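Local coordinates for protein carbohydrate kinase, pfkB family (Enterococcus faecalis, PDB 3KTN) that probably phosphorylates a sugar acid such as 2-keto-3-deoxygluconate, as a magnesium-binding member of the pfkB (ribokinase-like) carbohydrate kinase family, at residues 292-295 / 296-300; 222-225 / 226-230; 184-187 / 188-191. All coordinates share one frame; numbering follows the deposited sequence.

Interaction 1: residues 292-295 / 296-300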
loop_
_atom_site.group_PDB
_atom_site.type_symbol
_atom_site.label_atom_id
_atom_site.label_comp_id
_atom_site.label_asym_id
_atom_site.label_seq_id
_atom_site.Cartn_x
_atom_site.Cartn_y
_atom_site.Cartn_z
ATOM N N GLN A 292 4.966 -27.935 30.688
ATOM C CA GLN A 292 3.736 -28.197 31.424
ATOM C C GLN A 292 3.675 -29.646 31.901
ATOM O O GLN A 292 2.670 -30.074 32.469
ATOM C CB GLN A 292 2.518 -27.917 30.540
ATOM C CG GLN A 292 2.428 -26.503 29.995
ATOM C CD GLN A 292 2.417 -25.455 31.084
ATOM O OE1 GLN A 292 3.388 -24.722 31.264
ATOM N NE2 GLN A 292 1.317 -25.382 31.823
ATOM N N ASN A 293 4.751 -30.392 31.669
ATOM C CA ASN A 293 4.808 -31.798 32.050
ATOM C C ASN A 293 3.573 -32.518 31.528
ATOM O O ASN A 293 2.845 -33.159 32.287
ATOM C CB ASN A 293 4.896 -31.958 33.573
ATOM C CG ASN A 293 6.194 -31.410 34.146
ATOM O OD1 ASN A 293 6.241 -30.290 34.658
ATOM N ND2 ASN A 293 7.262 -32.198 34.049
ATOM N N TRP A 294 3.337 -32.391 30.224
ATOM C CA TRP A 294 2.206 -33.039 29.571
ATOM C C TRP A 294 2.621 -34.433 29.125
ATOM O O TRP A 294 3.808 -34.730 29.027
ATOM C CB TRP A 294 1.775 -32.258 28.325
ATOM C CG TRP A 294 0.922 -31.055 28.570
ATOM C CD1 TRP A 294 0.349 -30.675 29.748
ATOM C CD2 TRP A 294 0.507 -30.094 27.592
ATOM N NE1 TRP A 294 -0.402 -29.538 29.565
ATOM C CE2 TRP A 294 -0.324 -29.160 28.246
ATOM C CE3 TRP A 294 0.751 -29.936 26.219
ATOM C CZ2 TRP A 294 -0.908 -28.076 27.583
ATOM C CZ3 TRP A 294 0.169 -28.858 25.556
ATOM C CH2 TRP A 294 -0.653 -27.945 26.241
ATOM N N SER A 295 1.643 -35.282 28.842
ATOM C CA SER A 295 1.943 -36.622 28.370
ATOM C C SER A 295 2.490 -36.462 26.958
ATOM O O SER A 295 2.314 -35.411 26.340
ATOM C CB SER A 295 0.679 -37.476 28.337
ATOM O OG SER A 295 -0.246 -36.965 27.397
ATOM N N LEU A 296 3.149 -37.493 26.448
ATOM C CA LEU A 296 3.710 -37.437 25.106
ATOM C C LEU A 296 2.605 -37.268 24.072
ATOM O O LEU A 296 2.790 -36.592 23.062
ATOM C CB LEU A 296 4.508 -38.707 24.803
ATOM C CG LEU A 296 5.697 -39.030 25.712
ATOM C CD1 LEU A 296 6.392 -40.280 25.187
ATOM C CD2 LEU A 296 6.674 -37.867 25.753
ATOM N N GLU A 297 1.459 -37.889 24.329
ATOM C CA GLU A 297 0.328 -37.808 23.416
ATOM C C GLU A 297 -0.236 -36.391 23.338
ATOM O O GLU A 297 -0.493 -35.874 22.255
ATOM C CB GLU A 297 -0.780 -38.770 23.856
ATOM C CG GLU A 297 -2.086 -38.564 23.104
ATOM C CD GLU A 297 -3.185 -39.505 23.553
ATOM O OE1 GLU A 297 -3.453 -39.573 24.773
ATOM O OE2 GLU A 297 -3.789 -40.170 22.680
ATOM N N LYS A 298 -0.428 -35.773 24.497
ATOM C CA LYS A 298 -0.972 -34.425 24.573
ATOM C C LYS A 298 -0.023 -33.410 23.935
ATOM O O LYS A 298 -0.460 -32.494 23.238
ATOM C CB LYS A 298 -1.227 -34.064 26.036
ATOM C CG LYS A 298 -1.967 -32.757 26.263
ATOM C CD LYS A 298 -2.162 -32.517 27.756
ATOM C CE LYS A 298 -2.980 -31.269 28.026
ATOM N NZ LYS A 298 -4.329 -31.351 27.402
ATOM N N ALA A 299 1.273 -33.585 24.176
ATOM C CA ALA A 299 2.285 -32.691 23.637
ATOM C C ALA A 299 2.400 -32.774 22.117
ATOM O O ALA A 299 2.466 -31.744 21.440
ATOM C CB ALA A 299 3.633 -32.991 24.269
ATOM N N VAL A 300 2.424 -33.993 21.583
ATOM C CA VAL A 300 2.554 -34.178 20.143
ATOM C C VAL A 300 1.293 -33.721 19.404
ATOM O O VAL A 300 1.373 -33.216 18.287
ATOM C CB VAL A 300 2.879 -35.658 19.788
ATOM C CG1 VAL A 300 1.647 -36.531 19.957
ATOM C CG2 VAL A 300 3.397 -35.746 18.369
#
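W294 and K298 meet across the start of helix 296-310, the indole lying under the aliphatic part of the lysine. The contact is first a CH-pi one. K298 CE stands over the five-membered ring, 3.5 Å from its centroid and 15° off the normal. K298 CD follows, 3.5 Å from W294 CG. The K298 chain reaches the ring because CG is anti to the backbone N (chi1 -172°) and the chain stays extended as far as CE. The bend at chi4 sets K298 NZ above the six-membered ring, farther from the plane than CE, in a longer cation-pi contact of 4.9 Å to the centroid. Q292 CB rests on the opposite face of the indole. F302 and Y288 meet the same tryptophan edge-to-face.

The polar contacts belong to the helix start. S295 is the N-cap. Its OG accepts from K298 N at 3.1 Å, a nearly straight bond of 162°. Its backbone O accepts from A299 N at 3.0 Å and begins the regular helical pattern. Just before, N293 has positive phi and ends the preceding helix in a Schellman motif.

The chemistry implies a tight helix-to-helix turn at the surface. The serine OG satisfies the N-H of K298, as an N-cap does. The lysine lends its methylenes to the indole and would add a modest electrostatic attraction through its ammonium.

Interaction 2: residues 222-225 / 226-230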
loop_
_atom_site.group_PDB
_atom_site.type_symbol
_atom_site.label_atom_id
_atom_site.label_comp_id
_atom_site.label_asym_id
_atom_site.label_seq_id
_atom_site.Cartn_x
_atom_site.Cartn_y
_atom_site.Cartn_z
ATOM N N GLU A 222 12.011 -48.194 12.185
ATOM C CA GLU A 222 12.034 -46.756 12.418
ATOM C C GLU A 222 12.373 -46.438 13.872
ATOM O O GLU A 222 13.308 -45.685 14.153
ATOM C CB GLU A 222 10.667 -46.170 12.053
ATOM C CG GLU A 222 10.534 -44.671 12.235
ATOM C CD GLU A 222 11.510 -43.887 11.383
ATOM O OE1 GLU A 222 12.713 -43.868 11.716
ATOM O OE2 GLU A 222 11.070 -43.295 10.374
ATOM N N THR A 223 11.609 -47.020 14.789
ATOM C CA THR A 223 11.809 -46.806 16.215
ATOM C C THR A 223 13.171 -47.308 16.710
ATOM O O THR A 223 13.816 -46.659 17.538
ATOM C CB THR A 223 10.701 -47.500 17.036
ATOM O OG1 THR A 223 9.417 -47.037 16.599
ATOM C CG2 THR A 223 10.862 -47.195 18.516
ATOM N N GLU A 224 13.608 -48.461 16.208
ATOM C CA GLU A 224 14.890 -49.035 16.615
ATOM C C GLU A 224 16.030 -48.065 16.326
ATOM O O GLU A 224 16.888 -47.833 17.176
ATOM C CB GLU A 224 15.137 -50.362 15.879
ATOM C CG GLU A 224 16.287 -51.211 16.426
ATOM C CD GLU A 224 17.670 -50.656 16.109
ATOM O OE1 GLU A 224 17.930 -50.309 14.937
ATOM O OE2 GLU A 224 18.503 -50.578 17.034
ATOM N N LEU A 225 16.033 -47.501 15.125
ATOM C CA LEU A 225 17.069 -46.558 14.734
ATOM C C LEU A 225 17.093 -45.301 15.607
ATOM O O LEU A 225 18.155 -44.878 16.066
ATOM C CB LEU A 225 16.887 -46.160 13.269
ATOM C CG LEU A 225 17.726 -44.986 12.757
ATOM C CD1 LEU A 225 19.167 -45.132 13.200
ATOM C CD2 LEU A 225 17.640 -44.930 11.244
ATOM N N ILE A 226 15.923 -44.720 15.845
ATOM C CA ILE A 226 15.815 -43.498 16.635
ATOM C C ILE A 226 16.129 -43.659 18.118
ATOM O O ILE A 226 16.853 -42.846 18.694
ATOM C CB ILE A 226 14.406 -42.871 16.474
ATOM C CG1 ILE A 226 14.227 -42.398 15.032
ATOM C CG2 ILE A 226 14.223 -41.711 17.447
ATOM C CD1 ILE A 226 12.845 -41.887 14.714
ATOM N N GLN A 227 15.590 -44.694 18.748
ATOM C CA GLN A 227 15.857 -44.893 20.168
ATOM C C GLN A 227 17.301 -45.328 20.395
ATOM O O GLN A 227 17.824 -45.213 21.503
ATOM C CB GLN A 227 14.875 -45.903 20.757
ATOM C CG GLN A 227 13.438 -45.431 20.654
ATOM C CD GLN A 227 12.466 -46.331 21.375
ATOM O OE1 GLN A 227 12.428 -47.539 21.135
ATOM N NE2 GLN A 227 11.667 -45.750 22.262
ATOM N N ARG A 228 17.944 -45.804 19.334
ATOM C CA ARG A 228 19.335 -46.228 19.404
ATOM C C ARG A 228 20.163 -44.939 19.448
ATOM O O ARG A 228 21.050 -44.777 20.291
ATOM C CB ARG A 228 19.689 -47.047 18.158
ATOM C CG ARG A 228 20.799 -48.069 18.351
ATOM C CD ARG A 228 20.945 -48.931 17.100
ATOM N NE ARG A 228 21.637 -48.227 16.024
ATOM C CZ ARG A 228 21.473 -48.483 14.730
ATOM N NH1 ARG A 228 20.627 -49.425 14.336
ATOM N NH2 ARG A 228 22.169 -47.807 13.826
ATOM N N PHE A 229 19.855 -44.026 18.530
ATOM C CA PHE A 229 20.525 -42.729 18.450
ATOM C C PHE A 229 20.359 -41.993 19.776
ATOM O O PHE A 229 21.298 -41.380 20.280
ATOM C CB PHE A 229 19.911 -41.905 17.305
ATOM C CG PHE A 229 20.125 -40.416 17.429
ATOM C CD1 PHE A 229 21.376 -39.851 17.208
ATOM C CD2 PHE A 229 19.063 -39.580 17.771
ATOM C CE1 PHE A 229 21.570 -38.473 17.323
ATOM C CE2 PHE A 229 19.243 -38.202 17.889
ATOM C CZ PHE A 229 20.500 -37.647 17.665
HETATM N N MSE A 230 19.162 -42.073 20.343
HETATM C CA MSE A 230 18.860 -41.405 21.602
HETATM C C MSE A 230 19.621 -41.929 22.815
HETATM O O MSE A 230 20.114 -41.142 23.626
HETATM C CB MSE A 230 17.367 -41.486 21.893
HETATM C CG MSE A 230 16.500 -40.656 20.968
HETATM SE SE MSE A 230 14.665 -40.737 21.539
HETATM C CE MSE A 230 14.753 -39.518 23.040
#
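E224 and R228 form an i to i+4 salt bridge on helix 218-233. E224 OE1 accepts from R228 NH1 at 2.9 Å, but the N-H points poorly at it (125°), so the hydrogen bond is weak. The carboxylate and guanidinium planes are 31° apart. The E224 chain leaves with CG anti to the backbone N (chi1 -167°) and bends at chi2, which brings its carboxylate back along the arginine. E224 OE2 is only 2.9 Å from R228 CD, a tight approach, and lies at the guanidinium edge, in its plane. L225 CD1 sits over one face of the guanidinium. R228 uses its other terminal nitrogen, NH2, to bond the backbone O of I211.

The backbone donors are met in the usual helical way. I226 N gives to E222 O, and Q227 N gives to T223 O at 2.9 Å, nearly straight. F229 N gives to L225 O at 3.1 Å. R228 N is shared: it makes weak bonds to both E224 O and L225 O.

T223 and Q227 run side by side. T223 CG2 lies 3.1 Å from Q227 OE1, a close methyl-to-oxygen contact, tighter than usual packing. The polar groups of this pair look to other partners: T223 OG1 bonds to E219 O, and Q227 NE2 to T258 O. I226 CD1 packs 3.6 Å from E222 OE1, and that carboxylate has a long, weak ion pair with R201. I226 packs on Y257 of strand 250-257, F238 of strand 237-245 and L204 of helix 201-206, so this face lies against the sheet.

Chemically, helix 218-233 has two faces here. The polar and charged side-chain ends pair along the helix or bond to nearby loops, while L225, I226, F229 and M230 face apolar neighbours.

Interaction 3: residues 184-187 / 188-191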
loop_
_atom_site.group_PDB
_atom_site.type_symbol
_atom_site.label_atom_id
_atom_site.label_comp_id
_atom_site.label_asym_id
_atom_site.label_seq_id
_atom_site.Cartn_x
_atom_site.Cartn_y
_atom_site.Cartn_z
ATOM N N ARG A 184 28.575 -33.184 10.396
ATOM C CA ARG A 184 28.382 -34.404 11.169
ATOM C C ARG A 184 29.225 -34.290 12.436
ATOM O O ARG A 184 28.735 -34.468 13.552
ATOM C CB ARG A 184 28.850 -35.616 10.358
ATOM C CG ARG A 184 29.155 -36.846 11.202
ATOM C CD ARG A 184 28.043 -37.868 11.130
ATOM N NE ARG A 184 28.234 -38.801 10.024
ATOM C CZ ARG A 184 29.031 -39.866 10.067
ATOM N NH1 ARG A 184 29.719 -40.143 11.169
ATOM N NH2 ARG A 184 29.134 -40.659 9.009
ATOM N N GLN A 185 30.501 -33.977 12.238
ATOM C CA GLN A 185 31.457 -33.835 13.329
ATOM C C GLN A 185 31.018 -32.816 14.372
ATOM O O GLN A 185 31.121 -33.063 15.573
ATOM C CB GLN A 185 32.821 -33.421 12.771
ATOM C CG GLN A 185 33.424 -34.418 11.806
ATOM C CD GLN A 185 34.649 -33.870 11.105
ATOM O OE1 GLN A 185 35.600 -33.425 11.749
ATOM N NE2 GLN A 185 34.635 -33.901 9.776
ATOM N N GLN A 186 30.532 -31.667 13.912
ATOM C CA GLN A 186 30.104 -30.616 14.825
ATOM C C GLN A 186 28.875 -31.024 15.623
ATOM O O GLN A 186 28.772 -30.720 16.806
ATOM C CB GLN A 186 29.842 -29.329 14.047
ATOM C CG GLN A 186 30.921 -29.045 13.012
ATOM C CD GLN A 186 32.331 -29.183 13.574
ATOM O OE1 GLN A 186 33.274 -29.468 12.839
ATOM N NE2 GLN A 186 32.478 -28.968 14.876
ATOM N N TYR A 187 27.946 -31.722 14.982
ATOM C CA TYR A 187 26.746 -32.172 15.672
ATOM C C TYR A 187 27.112 -33.236 16.710
ATOM O O TYR A 187 26.579 -33.245 17.825
ATOM C CB TYR A 187 25.738 -32.735 14.662
ATOM C CG TYR A 187 24.905 -31.675 13.957
ATOM C CD1 TYR A 187 25.496 -30.534 13.411
ATOM C CD2 TYR A 187 23.525 -31.821 13.831
ATOM C CE1 TYR A 187 24.728 -29.563 12.758
ATOM C CE2 TYR A 187 22.750 -30.856 13.179
ATOM C CZ TYR A 187 23.358 -29.732 12.646
ATOM O OH TYR A 187 22.592 -28.785 12.001
ATOM N N GLU A 188 28.032 -34.127 16.347
ATOM C CA GLU A 188 28.451 -35.182 17.264
ATOM C C GLU A 188 29.075 -34.576 18.514
ATOM O O GLU A 188 28.996 -35.149 19.595
ATOM C CB GLU A 188 29.433 -36.133 16.568
ATOM C CG GLU A 188 28.817 -36.803 15.348
ATOM C CD GLU A 188 29.722 -37.825 14.685
ATOM O OE1 GLU A 188 30.941 -37.567 14.569
ATOM O OE2 GLU A 188 29.204 -38.882 14.259
ATOM N N ARG A 189 29.662 -33.392 18.367
ATOM C CA ARG A 189 30.287 -32.715 19.495
ATOM C C ARG A 189 29.287 -32.106 20.473
ATOM O O ARG A 189 29.525 -32.099 21.682
ATOM C CB ARG A 189 31.236 -31.625 18.992
ATOM C CG ARG A 189 32.382 -32.154 18.150
ATOM C CD ARG A 189 33.214 -31.027 17.569
ATOM N NE ARG A 189 33.834 -30.207 18.604
ATOM C CZ ARG A 189 34.622 -29.167 18.347
ATOM N NH1 ARG A 189 34.882 -28.828 17.088
ATOM N NH2 ARG A 189 35.153 -28.469 19.341
ATOM N N ILE A 190 28.162 -31.604 19.965
ATOM C CA ILE A 190 27.173 -30.983 20.849
ATOM C C ILE A 190 26.107 -31.945 21.358
ATOM O O ILE A 190 25.608 -31.788 22.472
ATOM C CB ILE A 190 26.459 -29.784 20.162
ATOM C CG1 ILE A 190 25.715 -28.951 21.211
ATOM C CG2 ILE A 190 25.469 -30.292 19.117
ATOM C CD1 ILE A 190 25.093 -27.666 20.669
ATOM N N LEU A 191 25.763 -32.941 20.550
ATOM C CA LEU A 191 24.740 -33.908 20.934
ATOM C C LEU A 191 24.890 -34.519 22.329
ATOM O O LEU A 191 23.893 -34.767 23.007
ATOM C CB LEU A 191 24.652 -35.011 19.876
ATOM C CG LEU A 191 23.900 -34.553 18.616
ATOM C CD1 LEU A 191 24.087 -35.542 17.474
ATOM C CD2 LEU A 191 22.427 -34.399 18.967
HETATM O O HOH W 1 32.680 -35.689 16.371
#
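This is a local contact within the last turns of helix 177-190, the helix that links strand 163-167 to strand 196-198. R184 and E188 carry its charged side. R184 NH1 and E188 OE2 are 3.4 Å apart, a salt bridge whose hydrogen bond is weak through length, as its N-H angle is good. The carboxylate oxygen comes at the edge of the guanidinium, and the two planes are turned 66° apart. E188 CG is anti to its own carbonyl carbon (chi1 -60°) and the chain then runs extended, back along the helix. Its carboxylate therefore also lies against the R184 methylenes, with E188 CD 3.7 Å from R184 CG. R184 NE has a weak bond to L207 O. A water donates to both E188 OE1 and Q185 O and ties the glutamate to the backbone one turn earlier.

Y187 and L191 form the inward side. L191 CD1 approaches Y187 CB at 4.3 Å, and L191 CG comes close beside Y187 O. The tyrosine ring turns to F166 and F168, and its OH bonds to N169 N. L191 reaches Y233 of helix 218-233.

The backbone bonds change along this turn. E188 N gives to R184 O at 2.9 Å, and L191 N to Y187 O at 2.9 Å, both good bonds. Between them, R189 N divides weakly between Q185 O and Q186 O. I190 N likewise divides between Q186 O and Y187 O.

Such sharing of i+3 and i+4 acceptors is common where a helix nears its end. Here it falls in the helical arm of a beta-alpha-beta crossover, the repeating unit of the alpha/beta core in the ribokinase-like fold.

How the interactions relate
All three contacts are local, follow one another along the chain, and neither nest nor cross. Interaction 3 comes first, near the end of helix 177-190, which crosses between two parallel strands of the large sheet. Interaction 2 follows within helix 218-233, before strand 237-245. These two touch: F229 CE1 lies 3.9 Å from L191 CD1, so one helix packs on the other. Interaction 1 comes last, at the turn between helices 278-291 and 296-310; it alone spans a loop. It touches neither of the others, with nearest atoms about 8 Å from interaction 2. Interactions 1 and 2 both meet T258, in the loop after strand 250-257.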